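Local coordinates for protein predicted ATPase involved in replication control, Cdc46/Mcm family (Methanopyrus kandleri AV19, PDB 3F8T) that probably binds ATP and single-stranded DNA and may take part in replication as a DNA helicase, as MCM family members do, at residues L205-R210 / T397-Y402; R210-L215 / S252-H257; H257-L262 / G266-L271; L403-R408 / M465-D470. The protein carries 2 engineered substitutions. One frame throughout, in Å; residues are numbered along the deposited sequence.

How the interactions relate
All four contacts lie in the C-terminal ATPase part of the chain, the P-loop domain and its AAA lid. Interactions 1 and 2 share helix 204-212 and Arg210, and their centres are about 12 Å apart. Interactions 2 and 3 share helix 248-261 and His257, with centres about 11 Å apart; interaction 3 ties that helix to the edge strand 266-270 of the parallel sheet. Interactions 1 and 4 both use helix 396-409. Along the chain, interactions 2 and 3 fall inside the loop closed by interaction 1, and interaction 4 follows. Interactions 1 and 3 each touch interaction 4, so the group links the P-loop domain to the lid.

Interaction 1 (L205-R210 / T397-Y402); sequences LTTFAR and TLLRRY
Phe208 and Leu399 join helix 204-212 of the P-loop domain to helix 396-409, which runs on into the AAA lid. The two short helical segments cross at -120°, with their axes 11.6 Å apart at closest approach. At this spacing the backbones stay apart, and the Phe208 ring spans the gap to lie against helix 396-409. Leu399 CD2 sits over one face of it, 4.2 Å from the ring centroid and 18° off the normal. This is a CH-pi contact. The same methyl group meets Thr207 CG2 at 4.1 Å. The far end of the ring comes down on the helix itself: Phe208 CZ is 3.4 Å from Leu399 O, and Phe208 CE2 is 3.9 Å from Leu399 CB. Tyr402 borders the ring at its edge, with Tyr402 CD2 3.8 Å from Phe208 CE1. Tyr402 holds its CG anti to the backbone N (chi1 -179°), which brings its ring out toward helix 204-212. The Tyr402 hydroxyl is bonded to Met465 O, so its polar end is anchored in the lid. Phe230 adds an edge-to-face contact to Phe208, and Ala226 of helix 219-229 also touches it. Replacing Phe208 with an alanine would probably open a gap between the two helices and leave Leu399 CD2 without the ring face beneath it. The join rests on apolar contact and one CH-pi interaction, which suggests that shape and burial, more than directional bonds, position these two segments.

Interaction 2 (R210-L215 / S252-H257); sequences RAIAPL and SEILHH
His257 meets the C-terminal end of helix 204-212 edge-on, and this is the tight part of the contact. His257 NE2 donates to Ala211 O at 2.8 Å, with an N-H...O angle of 158°. The oxygen lies almost in the imidazole plane. Seen from the acceptor, the donor is tilted 34° from the carbonyl plane. The neighbouring ring carbon is close too: His257 CD2 is 3.3 Å from Ile212 O. One edge of the ring therefore faces two successive carbonyls. The first torsion of His257, near 180°, swings the ring away from its own backbone N and carries it across from helix 248-261. Ala211 O is also hydrogen-bonded to Tyr396 OH, so two groups grip it. The Tyr396 ring meets that of His257 nearly at a right angle. Beside the polar pair, in the buried part, the isoleucines meet only loosely. Ile212 CG2 and Ile254 CG2 are 4.4 Å apart, and Leu225 of helix 219-229 touches both residues. Past Ala213, where the chain leaves the helix, the contact ends on the more exposed side. A leucine in place of His257 would probably cost Ala211 O one of its two partners and leave the helix end less firmly tied to helix 248-261. The C-terminal end of helix 204-212 probably makes these carbonyls good acceptors, which would suit the N-H of His257.

Interaction 3 (H257-L262 / G266-L271); sequences HVLDHL and GVYVDL
Asp307 OD2 is gripped by two hydroxyls, Tyr268 OH and Ser252 OG, and the first of these anchors the tyrosine that Leu259 packs against. The bond fixes the far end of the Tyr268 ring, while the His256 ring stacks on it. Leu259 meets the other end of the residue, where side chain and backbone join. Leu259 CD1 lies 3.2 Å from Tyr268 N and 3.3 Å from Tyr268 CB, with Val267 C at 3.4 Å. The methyl is modelled unusually close to the strand, so its exact placement is uncertain. The other branch, Leu259 CD2, rests 3.7 Å from Gly266 CA. A beta carbon on Gly266 would lie 2.4 Å from Leu259 CD2, a clash. The nearly fully extended backbone there would also press it on the preceding carbonyl oxygen. Glycine fits on both counts. Leu259 also reaches Ile303 and Ala305 on the next strand, so it touches two neighbouring strands of the sheet. The helix and strand segments run at 145° to each other, with axes 8.6 Å apart. Strand 266-270 is the edge of the five-stranded parallel sheet and pairs with 303-307. Strand 242-245, helix 248-261 and strand 266-270 form a beta-alpha-beta crossover that spans the two strands between, as in the 5-1-4-3-2 sheet of AAA+ P-loop ATPases.

Interaction 4 (L403-R408 / M465-D470); sequences LLYAIR and MRLSDD
The Tyr405 ring meets Leu467 at its edge: Leu467 CD2 lies near the ring plane, 4.1 Å from Tyr405 CD2. The Phe196 ring of helix 190-201 also touches it, with the planes at about 45°. A second flat group, the Arg466 guanidinium, has Asp470 O in its plane at the edge. Arg466 NH2 to Asp470 O is 2.9 Å, a weak bond with an N-H...O angle of 120°. Arg466 NH2 has a stronger partner in Asp475, a salt bridge. Leu467 carries the contact with helix 396-409. Its CD2 methyl rests against Ala406 CB at 3.7 Å, and Ala406 CA is 3.9 Å from the same methyl. The small alanine side chain lets the leucine come close to the helix backbone. Leu467 has positive phi and is the C-prime residue of a Schellman motif that ends helix 449-465. The turn of the chain there, together with a CG anti to the carbonyl carbon (chi1 -57°), brings the isobutyl group up to helix 396-409 of the AAA lid. Arg197 and Ala200 of helix 190-201 also touch Leu467. Just beyond, Ser468 OG accepts from Asp470 N at 2.9 Å and forms an ST turn. Asp469 ties the loop to His410, just after helix 396-409, by a bond from OD1 to ND1, and to strand 414-415 by backbone pairing with Glu414.

Interaction 1 (L205-R210 / T397-Y402)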
# COMPACT_ATOMS: atom_id res chain seq x y z
N LEU A 205 15.09 -15.61 4.98
CA LEU A 205 15.93 -14.43 4.74
C LEU A 205 16.88 -14.67 3.58
O LEU A 205 16.95 -13.87 2.67
CB LEU A 205 16.72 -14.02 5.99
CG LEU A 205 17.67 -12.83 5.81
CD1 LEU A 205 16.93 -11.56 5.35
CD2 LEU A 205 18.39 -12.56 7.10
N THR A 206 17.60 -15.79 3.61
CA THR A 206 18.52 -16.12 2.51
C THR A 206 17.81 -16.28 1.17
O THR A 206 18.27 -15.79 0.13
CB THR A 206 19.38 -17.36 2.85
OG1 THR A 206 20.13 -17.07 4.05
CG2 THR A 206 20.35 -17.65 1.73
N THR A 207 16.66 -16.94 1.19
CA THR A 207 15.84 -17.11 -0.01
C THR A 207 15.46 -15.76 -0.64
O THR A 207 15.64 -15.57 -1.85
CB THR A 207 14.59 -17.93 0.31
OG1 THR A 207 15.00 -19.20 0.83
CG2 THR A 207 13.77 -18.14 -0.92
N PHE A 208 14.91 -14.84 0.16
CA PHE A 208 14.50 -13.54 -0.36
C PHE A 208 15.71 -12.73 -0.80
O PHE A 208 15.65 -12.07 -1.84
CB PHE A 208 13.68 -12.76 0.68
CG PHE A 208 12.22 -13.08 0.68
CD1 PHE A 208 11.71 -14.09 1.49
CD2 PHE A 208 11.35 -12.35 -0.14
CE1 PHE A 208 10.33 -14.35 1.50
CE2 PHE A 208 9.98 -12.60 -0.14
CZ PHE A 208 9.47 -13.62 0.67
N ALA A 209 16.81 -12.81 -0.05
CA ALA A 209 18.04 -12.06 -0.34
C ALA A 209 18.61 -12.45 -1.70
O ALA A 209 19.02 -11.60 -2.49
CB ALA A 209 19.09 -12.30 0.76
N ARG A 210 18.64 -13.74 -1.98
CA ARG A 210 19.12 -14.25 -3.26
C ARG A 210 18.17 -13.93 -4.40
O ARG A 210 18.60 -13.65 -5.52
CB ARG A 210 19.40 -15.75 -3.18
CG ARG A 210 20.84 -16.05 -2.77
CD ARG A 210 20.94 -16.78 -1.46
NE ARG A 210 22.30 -17.21 -1.15
CZ ARG A 210 23.25 -16.42 -0.65
NH1 ARG A 210 24.46 -16.92 -0.39
NH2 ARG A 210 23.01 -15.14 -0.41
N THR A 397 5.80 -15.58 -7.51
CA THR A 397 4.40 -15.64 -7.07
C THR A 397 4.31 -16.06 -5.61
O THR A 397 3.66 -15.40 -4.81
CB THR A 397 3.57 -16.57 -7.97
OG1 THR A 397 3.50 -16.01 -9.29
CG2 THR A 397 2.16 -16.72 -7.42
N LEU A 398 4.99 -17.15 -5.26
CA LEU A 398 5.02 -17.65 -3.90
C LEU A 398 5.65 -16.61 -2.98
O LEU A 398 5.05 -16.24 -1.97
CB LEU A 398 5.76 -18.99 -3.79
CG LEU A 398 5.92 -19.52 -2.34
CD1 LEU A 398 4.60 -19.99 -1.73
CD2 LEU A 398 7.00 -20.60 -2.19
N LEU A 399 6.83 -16.12 -3.35
CA LEU A 399 7.54 -15.13 -2.54
C LEU A 399 6.69 -13.89 -2.25
O LEU A 399 6.63 -13.42 -1.11
CB LEU A 399 8.86 -14.72 -3.22
CG LEU A 399 9.93 -15.82 -3.34
CD1 LEU A 399 11.23 -15.25 -3.93
CD2 LEU A 399 10.18 -16.49 -2.02
N ARG A 400 6.04 -13.37 -3.28
CA ARG A 400 5.24 -12.15 -3.11
C ARG A 400 3.99 -12.40 -2.27
O ARG A 400 3.63 -11.60 -1.40
CB ARG A 400 4.83 -11.59 -4.47
CG ARG A 400 4.29 -10.16 -4.40
CD ARG A 400 3.63 -9.76 -5.71
NE ARG A 400 4.33 -10.32 -6.87
CZ ARG A 400 3.88 -11.32 -7.63
NH1 ARG A 400 2.71 -11.91 -7.38
NH2 ARG A 400 4.62 -11.74 -8.65
N ARG A 401 3.31 -13.52 -2.55
CA ARG A 401 2.12 -13.88 -1.76
C ARG A 401 2.44 -14.17 -0.29
O ARG A 401 1.67 -13.79 0.59
CB ARG A 401 1.38 -15.05 -2.41
CG ARG A 401 0.59 -14.64 -3.63
CD ARG A 401 0.05 -15.87 -4.35
NE ARG A 401 -1.01 -16.50 -3.57
CZ ARG A 401 -2.28 -16.11 -3.57
NH1 ARG A 401 -2.68 -15.08 -4.31
NH2 ARG A 401 -3.15 -16.77 -2.83
N TYR A 402 3.58 -14.82 -0.02
CA TYR A 402 4.05 -15.03 1.35
C TYR A 402 4.27 -13.70 2.05
O TYR A 402 3.89 -13.55 3.20
CB TYR A 402 5.38 -15.79 1.32
CG TYR A 402 6.01 -16.12 2.66
CD1 TYR A 402 5.65 -17.27 3.35
CD2 TYR A 402 7.02 -15.32 3.20
CE1 TYR A 402 6.23 -17.60 4.55
CE2 TYR A 402 7.63 -15.64 4.40
CZ TYR A 402 7.23 -16.79 5.08
OH TYR A 402 7.84 -17.15 6.26

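Interaction 2 (R210-L215 / S252-H257)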
# COMPACT_ATOMS: atom_id res chain seq x y z
N ARG A 210 18.64 -13.74 -1.98
CA ARG A 210 19.12 -14.25 -3.26
C ARG A 210 18.17 -13.93 -4.40
O ARG A 210 18.60 -13.65 -5.52
CB ARG A 210 19.40 -15.75 -3.18
CG ARG A 210 20.84 -16.05 -2.77
CD ARG A 210 20.94 -16.78 -1.46
NE ARG A 210 22.30 -17.21 -1.15
CZ ARG A 210 23.25 -16.42 -0.65
NH1 ARG A 210 24.46 -16.92 -0.39
NH2 ARG A 210 23.01 -15.14 -0.41
N ALA A 211 16.87 -13.93 -4.11
CA ALA A 211 15.89 -13.53 -5.10
C ALA A 211 16.13 -12.08 -5.53
O ALA A 211 16.08 -11.77 -6.72
CB ALA A 211 14.47 -13.69 -4.56
N ILE A 212 16.42 -11.22 -4.56
CA ILE A 212 16.60 -9.79 -4.82
C ILE A 212 17.93 -9.44 -5.48
O ILE A 212 17.98 -8.64 -6.43
CB ILE A 212 16.45 -8.96 -3.52
CG1 ILE A 212 15.02 -9.09 -2.97
CG2 ILE A 212 16.82 -7.49 -3.77
CD1 ILE A 212 14.85 -8.56 -1.55
N ALA A 213 19.01 -10.02 -4.97
CA ALA A 213 20.35 -9.63 -5.39
C ALA A 213 21.27 -10.84 -5.44
O ALA A 213 22.03 -11.08 -4.51
CB ALA A 213 20.92 -8.54 -4.46
N PRO A 214 21.18 -11.61 -6.53
CA PRO A 214 21.90 -12.88 -6.65
C PRO A 214 23.37 -12.77 -7.08
O PRO A 214 24.07 -13.79 -7.12
CB PRO A 214 21.08 -13.63 -7.72
CG PRO A 214 20.53 -12.57 -8.58
CD PRO A 214 20.38 -11.32 -7.74
N LEU A 215 23.85 -11.56 -7.38
CA LEU A 215 25.23 -11.39 -7.85
C LEU A 215 26.24 -11.66 -6.74
O LEU A 215 25.97 -11.37 -5.57
CB LEU A 215 25.44 -10.00 -8.48
CG LEU A 215 24.61 -9.68 -9.74
CD1 LEU A 215 25.01 -8.33 -10.34
CD2 LEU A 215 24.71 -10.80 -10.80
N SER A 252 19.67 0.62 -10.59
CA SER A 252 18.36 0.73 -11.24
C SER A 252 17.72 -0.64 -11.45
O SER A 252 16.52 -0.79 -11.25
CB SER A 252 18.43 1.47 -12.57
OG SER A 252 18.81 2.82 -12.37
N GLU A 253 18.52 -1.61 -11.88
CA GLU A 253 18.01 -2.97 -12.07
C GLU A 253 17.45 -3.51 -10.75
O GLU A 253 16.40 -4.12 -10.75
CB GLU A 253 19.11 -3.89 -12.60
CG GLU A 253 18.63 -5.29 -12.97
CD GLU A 253 18.44 -6.21 -11.78
OE1 GLU A 253 19.08 -5.98 -10.73
OE2 GLU A 253 17.65 -7.18 -11.89
N ILE A 254 18.16 -3.28 -9.65
CA ILE A 254 17.71 -3.74 -8.33
C ILE A 254 16.35 -3.09 -7.95
O ILE A 254 15.38 -3.79 -7.65
CB ILE A 254 18.79 -3.55 -7.26
CG1 ILE A 254 19.96 -4.51 -7.54
CG2 ILE A 254 18.24 -3.86 -5.85
CD1 ILE A 254 21.25 -4.19 -6.82
N LEU A 255 16.28 -1.76 -8.01
CA LEU A 255 15.03 -1.04 -7.68
C LEU A 255 13.85 -1.53 -8.52
O LEU A 255 12.77 -1.80 -7.99
CB LEU A 255 15.22 0.48 -7.85
CG LEU A 255 15.73 1.30 -6.66
CD1 LEU A 255 17.06 0.78 -6.13
CD2 LEU A 255 15.86 2.79 -7.03
N HIS A 256 14.06 -1.65 -9.83
CA HIS A 256 13.01 -2.13 -10.74
C HIS A 256 12.62 -3.57 -10.42
O HIS A 256 11.44 -3.92 -10.44
CB HIS A 256 13.47 -2.04 -12.19
CG HIS A 256 13.36 -0.66 -12.78
ND1 HIS A 256 12.17 0.02 -12.88
CD2 HIS A 256 14.30 0.15 -13.33
CE1 HIS A 256 12.37 1.20 -13.44
NE2 HIS A 256 13.66 1.29 -13.74
N HIS A 257 13.63 -4.40 -10.14
CA HIS A 257 13.41 -5.80 -9.78
C HIS A 257 12.51 -5.94 -8.54
O HIS A 257 11.48 -6.64 -8.56
CB HIS A 257 14.75 -6.51 -9.57
CG HIS A 257 14.61 -7.95 -9.18
ND1 HIS A 257 13.69 -8.79 -9.78
CD2 HIS A 257 15.24 -8.68 -8.24
CE1 HIS A 257 13.78 -9.99 -9.22
NE2 HIS A 257 14.71 -9.95 -8.29

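Interaction 3 (H257-L262 / G266-L271)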
# COMPACT_ATOMS: atom_id res chain seq x y z
N HIS A 257 13.63 -4.40 -10.14
CA HIS A 257 13.41 -5.80 -9.78
C HIS A 257 12.51 -5.94 -8.54
O HIS A 257 11.48 -6.64 -8.56
CB HIS A 257 14.75 -6.51 -9.57
CG HIS A 257 14.61 -7.95 -9.18
ND1 HIS A 257 13.69 -8.79 -9.78
CD2 HIS A 257 15.24 -8.68 -8.24
CE1 HIS A 257 13.78 -9.99 -9.22
NE2 HIS A 257 14.71 -9.95 -8.29
N VAL A 258 12.88 -5.23 -7.47
CA VAL A 258 12.11 -5.27 -6.23
C VAL A 258 10.66 -4.84 -6.47
O VAL A 258 9.72 -5.53 -6.09
CB VAL A 258 12.76 -4.40 -5.11
CG1 VAL A 258 11.77 -4.21 -3.95
CG2 VAL A 258 14.07 -5.03 -4.61
N LEU A 259 10.48 -3.70 -7.12
CA LEU A 259 9.13 -3.19 -7.40
C LEU A 259 8.32 -4.06 -8.34
O LEU A 259 7.10 -4.18 -8.20
CB LEU A 259 9.22 -1.81 -8.00
CG LEU A 259 9.29 -0.64 -7.04
CD1 LEU A 259 9.10 0.55 -7.92
CD2 LEU A 259 8.18 -0.67 -6.03
N ASP A 260 8.98 -4.64 -9.34
CA ASP A 260 8.24 -5.39 -10.35
C ASP A 260 7.81 -6.74 -9.87
O ASP A 260 6.75 -7.20 -10.25
CB ASP A 260 9.07 -5.58 -11.62
CG ASP A 260 9.28 -4.29 -12.39
OD1 ASP A 260 8.67 -3.25 -12.02
OD2 ASP A 260 10.08 -4.31 -13.32
N HIS A 261 8.63 -7.37 -9.03
CA HIS A 261 8.49 -8.79 -8.75
C HIS A 261 8.21 -9.16 -7.32
O HIS A 261 7.79 -10.28 -7.05
CB HIS A 261 9.76 -9.53 -9.19
CG HIS A 261 10.08 -9.32 -10.63
ND1 HIS A 261 9.21 -9.67 -11.64
CD2 HIS A 261 11.17 -8.80 -11.24
CE1 HIS A 261 9.75 -9.36 -12.81
NE2 HIS A 261 10.94 -8.84 -12.59
N LEU A 262 8.45 -8.23 -6.39
CA LEU A 262 8.39 -8.58 -4.98
C LEU A 262 7.53 -7.66 -4.14
O LEU A 262 6.84 -8.13 -3.23
CB LEU A 262 9.79 -8.69 -4.38
CG LEU A 262 10.55 -9.94 -4.81
CD1 LEU A 262 11.98 -9.84 -4.37
CD2 LEU A 262 9.87 -11.20 -4.26
N GLY A 266 3.81 -0.32 -4.76
CA GLY A 266 4.94 0.61 -4.85
C GLY A 266 4.95 1.45 -6.09
O GLY A 266 4.13 1.25 -6.99
N VAL A 267 5.91 2.39 -6.13
CA VAL A 267 6.09 3.28 -7.27
C VAL A 267 7.57 3.50 -7.46
O VAL A 267 8.32 3.69 -6.49
CB VAL A 267 5.45 4.69 -7.04
CG1 VAL A 267 5.58 5.56 -8.30
CG2 VAL A 267 3.99 4.55 -6.62
N TYR A 268 7.98 3.48 -8.73
CA TYR A 268 9.33 3.83 -9.10
C TYR A 268 9.37 5.25 -9.62
O TYR A 268 8.52 5.63 -10.42
CB TYR A 268 9.86 2.88 -10.18
CG TYR A 268 11.21 3.29 -10.74
CD1 TYR A 268 12.39 2.77 -10.22
CD2 TYR A 268 11.29 4.21 -11.79
CE1 TYR A 268 13.63 3.17 -10.74
CE2 TYR A 268 12.50 4.61 -12.30
CZ TYR A 268 13.66 4.09 -11.79
OH TYR A 268 14.86 4.49 -12.33
N VAL A 269 10.33 6.04 -9.14
CA VAL A 269 10.64 7.32 -9.75
C VAL A 269 12.15 7.50 -9.94
O VAL A 269 12.98 7.07 -9.13
CB VAL A 269 10.09 8.55 -8.96
CG1 VAL A 269 8.55 8.55 -8.93
CG2 VAL A 269 10.67 8.65 -7.52
N ASP A 270 12.48 8.16 -11.04
CA ASP A 270 13.81 8.74 -11.21
C ASP A 270 13.65 10.15 -10.65
O ASP A 270 12.94 10.96 -11.24
CB ASP A 270 14.16 8.77 -12.70
CG ASP A 270 15.50 9.43 -13.00
OD1 ASP A 270 16.03 10.20 -12.18
OD2 ASP A 270 16.02 9.16 -14.09
N LEU A 271 14.29 10.44 -9.51
CA LEU A 271 14.10 11.74 -8.85
C LEU A 271 14.42 12.93 -9.78
O LEU A 271 13.78 13.99 -9.69
CB LEU A 271 14.90 11.84 -7.54
CG LEU A 271 14.44 12.98 -6.61
CD1 LEU A 271 13.00 12.76 -6.08
CD2 LEU A 271 15.39 13.13 -5.44

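Interaction 4 (L403-R408 / M465-D470)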
# COMPACT_ATOMS: atom_id res chain seq x y z
N LEU A 403 4.90 -12.75 1.36
CA LEU A 403 5.15 -11.42 1.94
C LEU A 403 3.84 -10.74 2.31
O LEU A 403 3.66 -10.26 3.43
CB LEU A 403 5.92 -10.54 0.97
CG LEU A 403 6.14 -9.06 1.32
CD1 LEU A 403 6.91 -8.88 2.64
CD2 LEU A 403 6.89 -8.39 0.17
N LEU A 404 2.91 -10.72 1.35
CA LEU A 404 1.60 -10.12 1.56
C LEU A 404 0.91 -10.72 2.78
O LEU A 404 0.28 -10.00 3.60
CB LEU A 404 0.73 -10.34 0.32
CG LEU A 404 0.98 -9.43 -0.88
CD1 LEU A 404 0.16 -9.90 -2.07
CD2 LEU A 404 0.64 -7.98 -0.56
N TYR A 405 0.98 -12.04 2.85
CA TYR A 405 0.42 -12.79 3.96
C TYR A 405 1.08 -12.38 5.29
O TYR A 405 0.39 -12.01 6.27
CB TYR A 405 0.58 -14.29 3.69
CG TYR A 405 -0.05 -15.17 4.73
CD1 TYR A 405 -1.43 -15.35 4.79
CD2 TYR A 405 0.74 -15.83 5.66
CE1 TYR A 405 -2.00 -16.16 5.77
CE2 TYR A 405 0.19 -16.64 6.63
CZ TYR A 405 -1.18 -16.81 6.67
OH TYR A 405 -1.72 -17.60 7.64
N ALA A 406 2.41 -12.42 5.31
CA ALA A 406 3.18 -12.12 6.52
C ALA A 406 2.88 -10.72 7.08
O ALA A 406 2.72 -10.56 8.29
CB ALA A 406 4.70 -12.27 6.22
N ILE A 407 2.79 -9.73 6.19
CA ILE A 407 2.53 -8.33 6.57
C ILE A 407 1.16 -8.18 7.23
O ILE A 407 1.02 -7.49 8.25
CB ILE A 407 2.59 -7.35 5.35
CG1 ILE A 407 4.01 -7.22 4.79
CG2 ILE A 407 2.04 -5.90 5.73
CD1 ILE A 407 4.04 -6.48 3.43
N ARG A 408 0.16 -8.81 6.62
CA ARG A 408 -1.22 -8.68 7.10
C ARG A 408 -1.40 -9.46 8.40
O ARG A 408 -2.11 -9.02 9.31
CB ARG A 408 -2.22 -9.19 6.05
CG ARG A 408 -3.71 -8.97 6.46
CD ARG A 408 -4.67 -9.49 5.38
NE ARG A 408 -4.40 -10.89 5.09
CZ ARG A 408 -5.02 -11.93 5.66
NH1 ARG A 408 -6.00 -11.73 6.54
NH2 ARG A 408 -4.66 -13.16 5.33
N MET A 465 9.11 -12.26 8.87
CA MET A 465 9.60 -13.21 7.87
C MET A 465 9.52 -14.66 8.34
O MET A 465 9.49 -15.59 7.52
CB MET A 465 11.05 -12.87 7.54
CG MET A 465 11.54 -13.31 6.20
SD MET A 465 13.22 -12.66 6.02
CE MET A 465 12.97 -11.23 5.01
N ARG A 466 9.49 -14.85 9.66
CA ARG A 466 9.34 -16.16 10.28
C ARG A 466 7.88 -16.42 10.64
O ARG A 466 7.57 -17.40 11.34
CB ARG A 466 10.16 -16.24 11.58
CG ARG A 466 11.66 -16.22 11.44
CD ARG A 466 12.34 -16.54 12.79
NE ARG A 466 12.04 -15.55 13.82
CZ ARG A 466 11.17 -15.72 14.81
NH1 ARG A 466 10.49 -16.86 14.92
NH2 ARG A 466 10.96 -14.75 15.69
N LEU A 467 7.00 -15.53 10.18
CA LEU A 467 5.57 -15.54 10.51
C LEU A 467 5.36 -15.53 12.02
O LEU A 467 4.51 -16.25 12.55
CB LEU A 467 4.86 -16.75 9.86
CG LEU A 467 4.93 -16.90 8.33
CD1 LEU A 467 4.19 -18.18 7.92
CD2 LEU A 467 4.33 -15.69 7.62
N SER A 468 6.11 -14.68 12.72
CA SER A 468 6.02 -14.64 14.17
C SER A 468 5.62 -13.27 14.72
O SER A 468 5.92 -12.21 14.14
CB SER A 468 7.33 -15.13 14.79
OG SER A 468 7.33 -14.88 16.18
N ASP A 469 4.94 -13.29 15.87
CA ASP A 469 4.62 -12.07 16.60
C ASP A 469 5.61 -11.79 17.72
O ASP A 469 5.50 -10.77 18.40
CB ASP A 469 3.20 -12.13 17.15
CG ASP A 469 2.16 -12.11 16.05
OD1 ASP A 469 2.33 -11.37 15.06
OD2 ASP A 469 1.16 -12.84 16.21
N ASP A 470 6.57 -12.69 17.91
CA ASP A 470 7.59 -12.54 18.93
C ASP A 470 8.96 -12.28 18.31
O ASP A 470 9.50 -13.11 17.58
CB ASP A 470 7.62 -13.79 19.82
CG ASP A 470 6.30 -14.02 20.54
OD1 ASP A 470 5.65 -13.05 20.94
OD2 ASP A 470 5.91 -15.19 20.67